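Long-range contacts in dual specificity protein phosphatase 18 (Homo sapiens, PDB 2ESB), which removes phosphate from tyrosine, serine and threonine residues of proteins, preferring phosphotyrosine over phosphothreonine in MAP kinase peptides: residues G19-T24 against S136-I141; S77-F82 against S145-Q150; A124-D129 against K161-M166. All coordinates share one frame; numbering follows the deposited sequence.

Overall arrangement
The contacts tie helices of the phosphatase domain to distant parts of the chain. Contacts 1 and 3 share helix 127-137, at its end and start respectively, with centres about 19 Å apart. Contact 2 uses the next helix, 145-159, its centre about 20 Å from that of contact 1 and 15 Å from that of contact 3, which it touches where Trp148 meets Leu127 and Met166. Contact 1 reaches strand 21-24, at one edge of the main sheet. Along the chain the first segments come in the order 1, 2, 3, then the second segments likewise, so the connections interlock. The side chains of Arg138 (contact 1) and Phe147 (contact 2) are about 7 and 8 Å from that of predicted catalytic Cys104.

Contact 1: residues G19-T24 against S136-I141; sequences GLSQIT and SCRPII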
ATOM      1  N   GLY A  19      10.165 -11.256  -3.356  1.00 35.82           N
ATOM      2  CA  GLY A  19      10.792 -10.193  -4.120  1.00 34.22           C
ATOM      3  C   GLY A  19      10.039  -8.879  -3.999  1.00 29.13           C
ATOM      4  O   GLY A  19       9.057  -8.775  -3.264  1.00 30.54           O
ATOM      5  N   LEU A  20      10.502  -7.869  -4.722  1.00 16.85           N
ATOM      6  CA  LEU A  20       9.862  -6.563  -4.701  1.00 23.12           C
ATOM      7  C   LEU A  20       8.973  -6.384  -5.921  1.00 24.80           C
ATOM      8  O   LEU A  20       9.424  -6.550  -7.052  1.00 27.25           O
ATOM      9  CB  LEU A  20      10.912  -5.454  -4.693  1.00 21.15           C
ATOM     10  CG  LEU A  20      11.440  -4.931  -3.358  1.00 34.05           C
ATOM     11  CD1 LEU A  20      11.763  -6.071  -2.409  1.00 19.44           C
ATOM     12  CD2 LEU A  20      12.669  -4.073  -3.631  1.00 34.79           C
ATOM     13  N   SER A  21       7.708  -6.057  -5.688  1.00 14.30           N
ATOM     14  CA  SER A  21       6.781  -5.812  -6.782  1.00 11.10           C
ATOM     15  C   SER A  21       6.819  -4.317  -7.092  1.00 15.48           C
ATOM     16  O   SER A  21       6.399  -3.492  -6.281  1.00 12.81           O
ATOM     17  CB  SER A  21       5.364  -6.226  -6.387  1.00 16.41           C
ATOM     18  OG  SER A  21       5.320  -7.591  -5.989  1.00 13.77           O
ATOM     19  N   GLN A  22       7.327  -3.956  -8.265  1.00 14.32           N
ATOM     20  CA  GLN A  22       7.391  -2.550  -8.610  1.00 13.88           C
ATOM     21  C   GLN A  22       6.017  -2.033  -9.039  1.00 15.44           C
ATOM     22  O   GLN A  22       5.363  -2.625  -9.894  1.00 12.56           O
ATOM     23  CB  GLN A  22       8.421  -2.309  -9.717  1.00 10.87           C
ATOM     24  CG  GLN A  22       8.558  -0.820 -10.044  1.00 15.60           C
ATOM     25  CD  GLN A  22       9.807  -0.487 -10.850  1.00 16.81           C
ATOM     26  OE1 GLN A  22      10.329  -1.313 -11.583  1.00 17.67           O
ATOM     27  NE2 GLN A  22      10.271   0.743 -10.724  1.00 16.49           N
ATOM     28  N   ILE A  23       5.576  -0.929  -8.441  1.00 12.46           N
ATOM     29  CA  ILE A  23       4.269  -0.378  -8.781  1.00  7.74           C
ATOM     30  C   ILE A  23       4.408   0.842  -9.686  1.00 16.77           C
ATOM     31  O   ILE A  23       3.651   0.993 -10.643  1.00 14.12           O
ATOM     32  CB  ILE A  23       3.469   0.015  -7.525  1.00  9.80           C
ATOM     33  CG1 ILE A  23       3.492  -1.122  -6.497  1.00 10.56           C
ATOM     34  CG2 ILE A  23       2.030   0.353  -7.915  1.00 11.60           C
ATOM     35  CD1 ILE A  23       3.061  -2.484  -7.036  1.00 17.36           C
ATOM     36  N   THR A  24       5.361   1.719  -9.380  1.00 12.34           N
ATOM     37  CA  THR A  24       5.591   2.906 -10.200  1.00 10.03           C
ATOM     38  C   THR A  24       7.095   3.059 -10.303  1.00 19.14           C
ATOM     39  O   THR A  24       7.835   2.223  -9.801  1.00 14.29           O
ATOM     40  CB  THR A  24       5.030   4.187  -9.558  1.00 11.83           C
ATOM     41  OG1 THR A  24       5.838   4.533  -8.428  1.00 14.47           O
ATOM     42  CG2 THR A  24       3.561   3.985  -9.110  1.00  7.67           C
ATOM     43  N   SER A 136      -2.165  -6.125 -11.092  1.00 16.98           N
ATOM     44  CA  SER A 136      -1.360  -6.562 -12.237  1.00 17.03           C
ATOM     45  C   SER A 136       0.110  -6.606 -11.830  1.00 17.00           C
ATOM     46  O   SER A 136       0.850  -7.482 -12.264  1.00 16.70           O
ATOM     47  CB  SER A 136      -1.515  -5.607 -13.423  1.00 20.10           C
ATOM     48  OG  SER A 136      -2.846  -5.614 -13.906  1.00 36.84           O
ATOM     49  N   CYS A 137       0.535  -5.665 -10.992  1.00 14.47           N
ATOM     50  CA  CYS A 137       1.930  -5.644 -10.552  1.00 17.91           C
ATOM     51  C   CYS A 137       2.212  -6.683  -9.481  1.00 20.01           C
ATOM     52  O   CYS A 137       3.306  -7.241  -9.429  1.00 21.74           O
ATOM     53  CB  CYS A 137       2.312  -4.281  -9.981  1.00 11.95           C
ATOM     54  SG  CYS A 137       2.177  -2.906 -11.107  1.00 17.70           S
ATOM     55  N   ARG A 138       1.233  -6.928  -8.616  1.00 15.16           N
ATOM     56  CA  ARG A 138       1.407  -7.892  -7.532  1.00 19.23           C
ATOM     57  C   ARG A 138       0.085  -8.626  -7.351  1.00 15.51           C
ATOM     58  O   ARG A 138      -0.758  -8.215  -6.562  1.00 13.45           O
ATOM     59  CB  ARG A 138       1.788  -7.159  -6.237  1.00 16.90           C
ATOM     60  CG  ARG A 138       2.187  -8.068  -5.084  1.00 14.97           C
ATOM     61  CD  ARG A 138       2.551  -7.254  -3.842  1.00 20.27           C
ATOM     62  NE  ARG A 138       2.867  -8.099  -2.686  1.00 11.70           N
ATOM     63  CZ  ARG A 138       3.995  -8.789  -2.541  1.00 17.60           C
ATOM     64  NH1 ARG A 138       4.930  -8.741  -3.476  1.00 12.76           N
ATOM     65  NH2 ARG A 138       4.192  -9.529  -1.459  1.00 13.84           N
ATOM     66  N   PRO A 139      -0.094  -9.740  -8.077  1.00 18.80           N
ATOM     67  CA  PRO A 139      -1.287 -10.591  -8.070  1.00 20.51           C
ATOM     68  C   PRO A 139      -1.926 -10.929  -6.729  1.00 17.11           C
ATOM     69  O   PRO A 139      -3.152 -10.985  -6.622  1.00 16.65           O
ATOM     70  CB  PRO A 139      -0.812 -11.848  -8.801  1.00 22.76           C
ATOM     71  CG  PRO A 139       0.154 -11.301  -9.791  1.00 25.65           C
ATOM     72  CD  PRO A 139       0.945 -10.318  -8.953  1.00 17.65           C
ATOM     73  N   ILE A 140      -1.115 -11.149  -5.704  1.00 16.60           N
ATOM     74  CA  ILE A 140      -1.674 -11.530  -4.416  1.00 18.02           C
ATOM     75  C   ILE A 140      -2.267 -10.437  -3.536  1.00 17.91           C
ATOM     76  O   ILE A 140      -2.753 -10.749  -2.456  1.00 17.25           O
ATOM     77  CB  ILE A 140      -0.643 -12.288  -3.557  1.00 22.27           C
ATOM     78  CG1 ILE A 140       0.526 -11.363  -3.220  1.00 18.92           C
ATOM     79  CG2 ILE A 140      -0.156 -13.539  -4.296  1.00 20.81           C
ATOM     80  CD1 ILE A 140       1.569 -11.997  -2.330  1.00 28.37           C
ATOM     81  N   ILE A 141      -2.244  -9.173  -3.957  1.00 14.13           N
ATOM     82  CA  ILE A 141      -2.802  -8.138  -3.082  1.00 11.50           C
ATOM     83  C   ILE A 141      -4.287  -8.359  -2.815  1.00 16.12           C
ATOM     84  O   ILE A 141      -5.051  -8.734  -3.713  1.00 14.63           O
ATOM     85  CB  ILE A 141      -2.606  -6.694  -3.632  1.00 11.80           C
ATOM     86  CG1 ILE A 141      -3.316  -6.528  -4.975  1.00 13.52           C
ATOM     87  CG2 ILE A 141      -1.113  -6.394  -3.774  1.00 12.46           C
ATOM     88  CD1 ILE A 141      -3.849  -5.139  -5.192  1.00 17.12           C
TER
HETATM   89  O   HOH W   1       7.394 -10.065  -1.706  1.00 22.73           O
HETATM   90  O   HOH W   2       4.966  -9.108  -8.161  1.00 30.80           O
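Helix 127-137 ends beside the edge strand 21-24, and Cys137 makes the first touch. Its CB lies 3.5 Å from Ile23 CD1, the tip of a side chain that folds back toward the helix end. SG of Cys137 lies 3.4 Å from Gln22 O. The carbonyl of Cys137 accepts from a water, which is also 2.7 Å from Ser21 OG, so this water joins helix end and strand.

Arg138 is the first residue to leave the helix, and its side chain does most of the polar work. CG stands anti to the backbone N (chi1 -172°), and the chain runs extended to NE alongside Ser21. CG passes 3.3 Å from Ser21 OG. At the end, NH1 donates to Ser21 OG at 2.8 Å, with an N-H...O angle of 151°. The hydroxyl sits at the edge of the guanidinium, in its plane. Arg138 NH2 donates to a second water at 3.3 Å, and this water donates to Gly19 O at 2.6 Å. The other guanidinium bonds leave the contact. NE donates to Gly107 O and NH2 to Ala106 O, both in the loop that follows Cys104. Ser21, one water and two loop carbonyls together fix the rotation of the group.

From Arg138 to Ile141 the chain makes a type I beta turn, closed by Ile141 N donating to Arg138 O, and this bend carries it away from the strand.

The arrangement is consistent with a second-shell arginine that braces the phosphate-binding P-loop (CX5R) of protein tyrosine phosphatases.

Contact 2: residues S77-F82 against S145-Q150; sequences SRLCDF and SGFWEQ
This contact lies beside the active-site region, where the loop between strand 65-68 and helix 83-95 meets the start of helix 145-159. In this family that loop region probably corresponds to the general-acid loop. Gln150 grips the loop backbone at two points. Its CG is anti to the carbonyl carbon, and the chain extends from there across to the loop. NE2 donates to Ser77 O at 2.9 Å (N-H...O angle 157°), from above the carbonyl plane. OE1 accepts from Cys80 N at 2.8 Å, in its own carbonyl plane, at a more bent 142°. The two bonds fix the amide's rotation and settle which end is oxygen. They span the inverse gamma turn centred on Arg78, whose side chain forms a salt bridge with Asp81. An alanine in place of Gln150 would lose both bonds and would probably loosen the loop against the helix.

Phe147 adds the apolar part. Leu79 CD1 sits over the centre of one ring face, 3.8 Å from the centroid, a CH-pi contact. Ser77 O and Gln150 NE2 lie at the ring edge. Cys80 SG packs 3.9 Å from Gln150 CD.

Ser77 OG is bonded to Ala72 O. Phe147 also touches Asp73 and Arg110, and its side chain is about 6 Å from a bound HEPES molecule. Helix 110-122 packs against both segments, with Ala113 touching Leu79 and Phe147.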
ATOM      1  N   SER A  77      -8.803  -1.516  12.164  1.00 19.44           N
ATOM      2  CA  SER A  77      -7.636  -0.643  12.191  1.00 21.35           C
ATOM      3  C   SER A  77      -7.829   0.589  11.307  1.00 21.35           C
ATOM      4  O   SER A  77      -8.201   0.479  10.138  1.00 19.65           O
ATOM      5  CB  SER A  77      -6.392  -1.416  11.746  1.00 23.01           C
ATOM      6  OG  SER A  77      -6.082  -2.425  12.684  1.00 33.67           O
ATOM      7  N   ARG A  78      -7.554   1.761  11.869  1.00 19.37           N
ATOM      8  CA  ARG A  78      -7.708   3.014  11.143  1.00 20.45           C
ATOM      9  C   ARG A  78      -6.537   3.351  10.216  1.00 19.49           C
ATOM     10  O   ARG A  78      -5.873   4.376  10.393  1.00 17.57           O
ATOM     11  CB  ARG A  78      -7.914   4.163  12.136  1.00 23.86           C
ATOM     12  CG  ARG A  78      -9.153   4.015  13.008  1.00 27.00           C
ATOM     13  CD  ARG A  78      -9.277   5.197  13.967  1.00 42.20           C
ATOM     14  NE  ARG A  78      -9.387   6.470  13.255  1.00 36.30           N
ATOM     15  CZ  ARG A  78     -10.363   6.759  12.398  1.00 37.60           C
ATOM     16  NH1 ARG A  78     -11.316   5.869  12.149  1.00 48.98           N
ATOM     17  NH2 ARG A  78     -10.388   7.934  11.782  1.00 34.27           N
ATOM     18  N   LEU A  79      -6.288   2.504   9.222  1.00 17.88           N
ATOM     19  CA  LEU A  79      -5.203   2.759   8.285  1.00 19.05           C
ATOM     20  C   LEU A  79      -5.492   4.072   7.585  1.00 14.24           C
ATOM     21  O   LEU A  79      -4.572   4.789   7.183  1.00 17.84           O
ATOM     22  CB  LEU A  79      -5.113   1.662   7.226  1.00 20.45           C
ATOM     23  CG  LEU A  79      -3.808   0.890   7.043  1.00 30.70           C
ATOM     24  CD1 LEU A  79      -3.890   0.171   5.706  1.00 17.22           C
ATOM     25  CD2 LEU A  79      -2.587   1.811   7.084  1.00 16.66           C
ATOM     26  N   CYS A  80      -6.780   4.374   7.432  1.00 13.74           N
ATOM     27  CA  CYS A  80      -7.218   5.605   6.775  1.00 17.46           C
ATOM     28  C   CYS A  80      -6.560   6.864   7.335  1.00 15.91           C
ATOM     29  O   CYS A  80      -6.356   7.829   6.595  1.00 18.87           O
ATOM     30  CB  CYS A  80      -8.743   5.747   6.851  1.00 19.11           C
ATOM     31  SG  CYS A  80      -9.410   5.674   8.522  1.00 22.05           S
ATOM     32  N   ASP A  81      -6.215   6.872   8.624  1.00 13.76           N
ATOM     33  CA  ASP A  81      -5.565   8.066   9.187  1.00 13.89           C
ATOM     34  C   ASP A  81      -4.197   8.312   8.563  1.00 10.36           C
ATOM     35  O   ASP A  81      -3.639   9.408   8.663  1.00 14.31           O
ATOM     36  CB  ASP A  81      -5.415   7.959  10.703  1.00 17.02           C
ATOM     37  CG  ASP A  81      -6.750   7.846  11.411  1.00 22.99           C
ATOM     38  OD1 ASP A  81      -7.763   8.309  10.848  1.00 20.31           O
ATOM     39  OD2 ASP A  81      -6.782   7.303  12.531  1.00 24.45           O
ATOM     40  N   PHE A  82      -3.656   7.301   7.897  1.00 12.52           N
ATOM     41  CA  PHE A  82      -2.356   7.455   7.270  1.00 13.64           C
ATOM     42  C   PHE A  82      -2.396   7.624   5.751  1.00 13.77           C
ATOM     43  O   PHE A  82      -1.355   7.846   5.142  1.00  9.94           O
ATOM     44  CB  PHE A  82      -1.451   6.270   7.626  1.00 14.45           C
ATOM     45  CG  PHE A  82      -1.137   6.176   9.086  1.00 12.90           C
ATOM     46  CD1 PHE A  82      -1.976   5.482   9.946  1.00 15.86           C
ATOM     47  CD2 PHE A  82      -0.010   6.804   9.606  1.00 15.86           C
ATOM     48  CE1 PHE A  82      -1.697   5.414  11.311  1.00 25.35           C
ATOM     49  CE2 PHE A  82       0.281   6.744  10.971  1.00 16.93           C
ATOM     50  CZ  PHE A  82      -0.567   6.048  11.824  1.00 19.06           C
ATOM     51  N   SER A 145     -11.693  -6.303   4.053  1.00 14.94           N
ATOM     52  CA  SER A 145     -12.896  -5.517   3.801  1.00 15.37           C
ATOM     53  C   SER A 145     -12.993  -4.162   4.499  1.00 13.95           C
ATOM     54  O   SER A 145     -13.593  -3.223   3.961  1.00 17.24           O
ATOM     55  CB  SER A 145     -14.149  -6.359   4.108  1.00 22.12           C
ATOM     56  OG  SER A 145     -14.304  -7.368   3.119  1.00 25.41           O
ATOM     57  N   GLY A 146     -12.428  -4.046   5.691  1.00 14.53           N
ATOM     58  CA  GLY A 146     -12.475  -2.766   6.381  1.00 13.93           C
ATOM     59  C   GLY A 146     -11.627  -1.735   5.640  1.00 18.96           C
ATOM     60  O   GLY A 146     -11.984  -0.560   5.546  1.00 15.32           O
ATOM     61  N   PHE A 147     -10.488  -2.169   5.113  1.00 15.92           N
ATOM     62  CA  PHE A 147      -9.627  -1.256   4.372  1.00 17.78           C
ATOM     63  C   PHE A 147     -10.341  -0.834   3.079  1.00 13.41           C
ATOM     64  O   PHE A 147     -10.194   0.294   2.620  1.00 16.44           O
ATOM     65  CB  PHE A 147      -8.280  -1.928   4.060  1.00 12.90           C
ATOM     66  CG  PHE A 147      -7.421  -2.185   5.285  1.00 13.61           C
ATOM     67  CD1 PHE A 147      -6.295  -3.005   5.201  1.00 13.98           C
ATOM     68  CD2 PHE A 147      -7.731  -1.596   6.511  1.00 10.28           C
ATOM     69  CE1 PHE A 147      -5.485  -3.238   6.323  1.00 14.53           C
ATOM     70  CE2 PHE A 147      -6.934  -1.817   7.640  1.00 14.64           C
ATOM     71  CZ  PHE A 147      -5.809  -2.639   7.548  1.00 12.38           C
ATOM     72  N   TRP A 148     -11.120  -1.737   2.494  1.00 17.69           N
ATOM     73  CA  TRP A 148     -11.856  -1.391   1.287  1.00 12.33           C
ATOM     74  C   TRP A 148     -12.861  -0.277   1.591  1.00 13.34           C
ATOM     75  O   TRP A 148     -12.970   0.693   0.841  1.00 12.86           O
ATOM     76  CB  TRP A 148     -12.566  -2.617   0.705  1.00 10.83           C
ATOM     77  CG  TRP A 148     -11.671  -3.414  -0.194  1.00 13.01           C
ATOM     78  CD1 TRP A 148     -11.128  -4.637   0.056  1.00 11.36           C
ATOM     79  CD2 TRP A 148     -11.184  -3.012  -1.481  1.00 19.67           C
ATOM     80  NE1 TRP A 148     -10.327  -5.026  -0.995  1.00 17.25           N
ATOM     81  CE2 TRP A 148     -10.345  -4.044  -1.952  1.00 15.53           C
ATOM     82  CE3 TRP A 148     -11.377  -1.872  -2.283  1.00 12.48           C
ATOM     83  CZ2 TRP A 148      -9.693  -3.975  -3.194  1.00 18.76           C
ATOM     84  CZ3 TRP A 148     -10.728  -1.803  -3.517  1.00 23.34           C
ATOM     85  CH2 TRP A 148      -9.896  -2.848  -3.959  1.00 17.55           C
ATOM     86  N   GLU A 149     -13.586  -0.401   2.699  1.00 13.79           N
ATOM     87  CA  GLU A 149     -14.548   0.636   3.077  1.00 14.17           C
ATOM     88  C   GLU A 149     -13.811   1.967   3.263  1.00 10.12           C
ATOM     89  O   GLU A 149     -14.305   3.034   2.886  1.00  9.54           O
ATOM     90  CB  GLU A 149     -15.248   0.268   4.392  1.00 18.17           C
ATOM     91  CG  GLU A 149     -16.252  -0.868   4.301  1.00 31.72           C
ATOM     92  CD  GLU A 149     -16.588  -1.454   5.669  1.00 43.82           C
ATOM     93  OE1 GLU A 149     -16.707  -0.672   6.639  1.00 54.04           O
ATOM     94  OE2 GLU A 149     -16.739  -2.691   5.773  1.00 45.37           O
ATOM     95  N   GLN A 150     -12.630   1.903   3.873  1.00 16.28           N
ATOM     96  CA  GLN A 150     -11.833   3.105   4.089  1.00 15.04           C
ATOM     97  C   GLN A 150     -11.366   3.702   2.764  1.00 15.77           C
ATOM     98  O   GLN A 150     -11.373   4.929   2.587  1.00 13.93           O
ATOM     99  CB  GLN A 150     -10.636   2.790   4.987  1.00 14.17           C
ATOM    100  CG  GLN A 150     -11.031   2.616   6.455  1.00 20.19           C
ATOM    101  CD  GLN A 150      -9.919   2.013   7.289  1.00 19.80           C
ATOM    102  OE1 GLN A 150      -8.772   2.428   7.190  1.00 17.20           O
ATOM    103  NE2 GLN A 150     -10.258   1.031   8.122  1.00 14.25           N
TER

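Contact 3: residues A124-D129 against K161-M166; sequences AMSLLD and KNTVHM
The contact belongs to the N-terminus of helix 127-137, whose first turn is closed by side chains from three places. Ser126 is the N-cap. Its OG lies between the backbone N and the carbonyl carbon (chi1 62°), and there it accepts from Asp129 N at 2.9 Å. Thr163, in the loop after helix 145-159, supplies the next acceptor. Its OG1 takes the N-H of Leu128 at 3.1 Å, nearly straight at 161°. The same hydroxyl is bonded to Glu155 OE1, and that carboxylate oxygen also accepts from Leu127 N.

Carbon contacts flank the hydroxyl. Thr163 CG2 packs 3.7 Å from Ser126 CB, and Thr163 CB lies 3.8 Å from Leu128 CB. Val164 comes in next to it. Its CG2 lies 3.8 Å from Leu127 CG, and the two side chains cross at about a right angle. The same methyl is 3.7 Å from Leu128 N, so it lies against the helix backbone itself. Leu127 also touches Ile152 of helix 145-159, and both Leu128 and Val164 touch Ile177.

The N-H groups of Leu127, Leu128 and Asp129, which lack partners earlier in the helix, thus each have a side-chain acceptor. Glu155 is probably held as an anion here, since its charge would be favoured by the positive end of the helix dipole. The threonine hydroxyl, bonded to both Leu128 N and Glu155 OE1, joins the loop to the helix start and to helix 145-159.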
ATOM      1  N   ALA A 124      -3.846  10.218 -10.294  1.00 18.89           N
ATOM      2  CA  ALA A 124      -5.200  10.495 -10.766  1.00 18.52           C
ATOM      3  C   ALA A 124      -5.922   9.237 -11.249  1.00 16.82           C
ATOM      4  O   ALA A 124      -6.480   9.207 -12.350  1.00 23.61           O
ATOM      5  CB  ALA A 124      -5.142  11.535 -11.884  1.00 17.45           C
ATOM      6  N   MET A 125      -5.910   8.197 -10.423  1.00 13.90           N
ATOM      7  CA  MET A 125      -6.570   6.948 -10.779  1.00 21.66           C
ATOM      8  C   MET A 125      -7.784   6.686  -9.905  1.00 18.89           C
ATOM      9  O   MET A 125      -7.788   7.014  -8.722  1.00 17.23           O
ATOM     10  CB  MET A 125      -5.600   5.770 -10.644  1.00 20.28           C
ATOM     11  CG  MET A 125      -4.472   5.776 -11.671  1.00 25.93           C
ATOM     12  SD  MET A 125      -3.222   4.510 -11.351  1.00 24.43           S
ATOM     13  CE  MET A 125      -3.836   3.175 -12.314  1.00 19.64           C
ATOM     14  N   SER A 126      -8.824   6.112 -10.498  1.00 15.26           N
ATOM     15  CA  SER A 126     -10.016   5.767  -9.733  1.00 20.40           C
ATOM     16  C   SER A 126      -9.580   4.601  -8.845  1.00 18.19           C
ATOM     17  O   SER A 126      -8.559   3.962  -9.128  1.00 15.55           O
ATOM     18  CB  SER A 126     -11.124   5.296 -10.669  1.00 15.29           C
ATOM     19  OG  SER A 126     -10.701   4.135 -11.353  1.00 13.77           O
ATOM     20  N   LEU A 127     -10.332   4.323  -7.780  1.00 14.65           N
ATOM     21  CA  LEU A 127      -9.989   3.210  -6.903  1.00 17.10           C
ATOM     22  C   LEU A 127      -9.949   1.938  -7.741  1.00 14.20           C
ATOM     23  O   LEU A 127      -9.054   1.103  -7.591  1.00 13.96           O
ATOM     24  CB  LEU A 127     -11.015   3.064  -5.765  1.00 12.96           C
ATOM     25  CG  LEU A 127     -10.779   1.916  -4.762  1.00 18.90           C
ATOM     26  CD1 LEU A 127      -9.349   1.996  -4.189  1.00 14.01           C
ATOM     27  CD2 LEU A 127     -11.815   1.990  -3.621  1.00 12.14           C
ATOM     28  N   LEU A 128     -10.914   1.790  -8.640  1.00 14.79           N
ATOM     29  CA  LEU A 128     -10.958   0.605  -9.496  1.00 15.70           C
ATOM     30  C   LEU A 128      -9.692   0.479 -10.352  1.00 12.86           C
ATOM     31  O   LEU A 128      -9.081  -0.599 -10.422  1.00 14.75           O
ATOM     32  CB  LEU A 128     -12.190   0.654 -10.413  1.00 13.85           C
ATOM     33  CG  LEU A 128     -12.354  -0.493 -11.424  1.00 23.91           C
ATOM     34  CD1 LEU A 128     -12.465  -1.816 -10.691  1.00 15.02           C
ATOM     35  CD2 LEU A 128     -13.597  -0.263 -12.281  1.00 25.21           C
ATOM     36  N   ASP A 129      -9.296   1.570 -11.003  1.00 14.93           N
ATOM     37  CA  ASP A 129      -8.104   1.525 -11.857  1.00 17.84           C
ATOM     38  C   ASP A 129      -6.834   1.344 -11.034  1.00 13.16           C
ATOM     39  O   ASP A 129      -5.902   0.662 -11.458  1.00 14.44           O
ATOM     40  CB  ASP A 129      -7.994   2.782 -12.734  1.00 15.97           C
ATOM     41  CG  ASP A 129      -9.038   2.813 -13.855  1.00 25.51           C
ATOM     42  OD1 ASP A 129      -9.651   1.763 -14.144  1.00 26.30           O
ATOM     43  OD2 ASP A 129      -9.243   3.890 -14.458  1.00 19.83           O
ATOM     44  N   LYS A 161     -16.999  10.750  -6.132  1.00 28.73           N
ATOM     45  CA  LYS A 161     -17.656   9.651  -6.834  1.00 27.92           C
ATOM     46  C   LYS A 161     -16.920   8.341  -6.539  1.00 28.37           C
ATOM     47  O   LYS A 161     -15.717   8.355  -6.267  1.00 20.56           O
ATOM     48  CB  LYS A 161     -17.633   9.943  -8.337  1.00 36.98           C
ATOM     49  CG  LYS A 161     -17.708   8.729  -9.229  1.00 54.99           C
ATOM     50  CD  LYS A 161     -17.262   9.073 -10.639  1.00 62.80           C
ATOM     51  CE  LYS A 161     -17.158   7.822 -11.502  1.00 64.23           C
ATOM     52  NZ  LYS A 161     -16.643   8.128 -12.865  1.00 69.84           N
ATOM     53  N   ASN A 162     -17.631   7.213  -6.603  1.00 17.43           N
ATOM     54  CA  ASN A 162     -17.014   5.913  -6.343  1.00 17.87           C
ATOM     55  C   ASN A 162     -17.042   4.992  -7.555  1.00 23.91           C
ATOM     56  O   ASN A 162     -17.964   5.042  -8.364  1.00 18.21           O
ATOM     57  CB  ASN A 162     -17.715   5.209  -5.176  1.00 18.56           C
ATOM     58  CG  ASN A 162     -17.326   5.774  -3.838  1.00 19.28           C
ATOM     59  OD1 ASN A 162     -18.186   6.113  -3.026  1.00 15.73           O
ATOM     60  ND2 ASN A 162     -16.022   5.876  -3.591  1.00 15.67           N
ATOM     61  N   THR A 163     -16.027   4.140  -7.663  1.00 17.22           N
ATOM     62  CA  THR A 163     -15.925   3.193  -8.762  1.00 16.39           C
ATOM     63  C   THR A 163     -15.893   1.768  -8.227  1.00 16.11           C
ATOM     64  O   THR A 163     -15.883   0.806  -8.991  1.00 15.87           O
ATOM     65  CB  THR A 163     -14.671   3.453  -9.605  1.00 13.83           C
ATOM     66  OG1 THR A 163     -13.517   3.455  -8.754  1.00 12.44           O
ATOM     67  CG2 THR A 163     -14.790   4.797 -10.321  1.00 16.75           C
ATOM     68  N   VAL A 164     -15.854   1.650  -6.904  1.00 15.46           N
ATOM     69  CA  VAL A 164     -15.870   0.358  -6.219  1.00 11.76           C
ATOM     70  C   VAL A 164     -16.916   0.511  -5.099  1.00 17.47           C
ATOM     71  O   VAL A 164     -16.986   1.558  -4.455  1.00 16.23           O
ATOM     72  CB  VAL A 164     -14.490   0.018  -5.608  1.00 19.49           C
ATOM     73  CG1 VAL A 164     -14.552  -1.314  -4.881  1.00 18.72           C
ATOM     74  CG2 VAL A 164     -13.427  -0.036  -6.713  1.00 10.17           C
ATOM     75  N   HIS A 165     -17.732  -0.515  -4.884  1.00 14.14           N
ATOM     76  CA  HIS A 165     -18.774  -0.458  -3.856  1.00 19.87           C
ATOM     77  C   HIS A 165     -18.818  -1.757  -3.062  1.00 14.69           C
ATOM     78  O   HIS A 165     -18.650  -2.833  -3.635  1.00 16.65           O
ATOM     79  CB  HIS A 165     -20.151  -0.250  -4.497  1.00 20.22           C
ATOM     80  CG  HIS A 165     -20.162   0.765  -5.599  1.00 21.91           C
ATOM     81  ND1 HIS A 165     -19.594   0.530  -6.832  1.00 34.46           N
ATOM     82  CD2 HIS A 165     -20.640   2.032  -5.639  1.00 27.68           C
ATOM     83  CE1 HIS A 165     -19.722   1.608  -7.585  1.00 27.12           C
ATOM     84  NE2 HIS A 165     -20.354   2.534  -6.884  1.00 32.73           N
ATOM     85  N   MET A 166     -19.050  -1.651  -1.753  1.00 18.48           N
ATOM     86  CA  MET A 166     -19.145  -2.831  -0.895  1.00 19.44           C
ATOM     87  C   MET A 166     -20.516  -3.494  -1.119  1.00 19.44           C
ATOM     88  O   MET A 166     -21.536  -2.809  -1.199  1.00 17.28           O
ATOM     89  CB  MET A 166     -19.011  -2.427   0.579  1.00 15.76           C
ATOM     90  CG  MET A 166     -17.681  -1.750   0.937  1.00 15.01           C
ATOM     91  SD  MET A 166     -16.268  -2.777   0.472  1.00 20.84           S
ATOM     92  CE  MET A 166     -16.339  -4.062   1.745  1.00 18.43           C
TER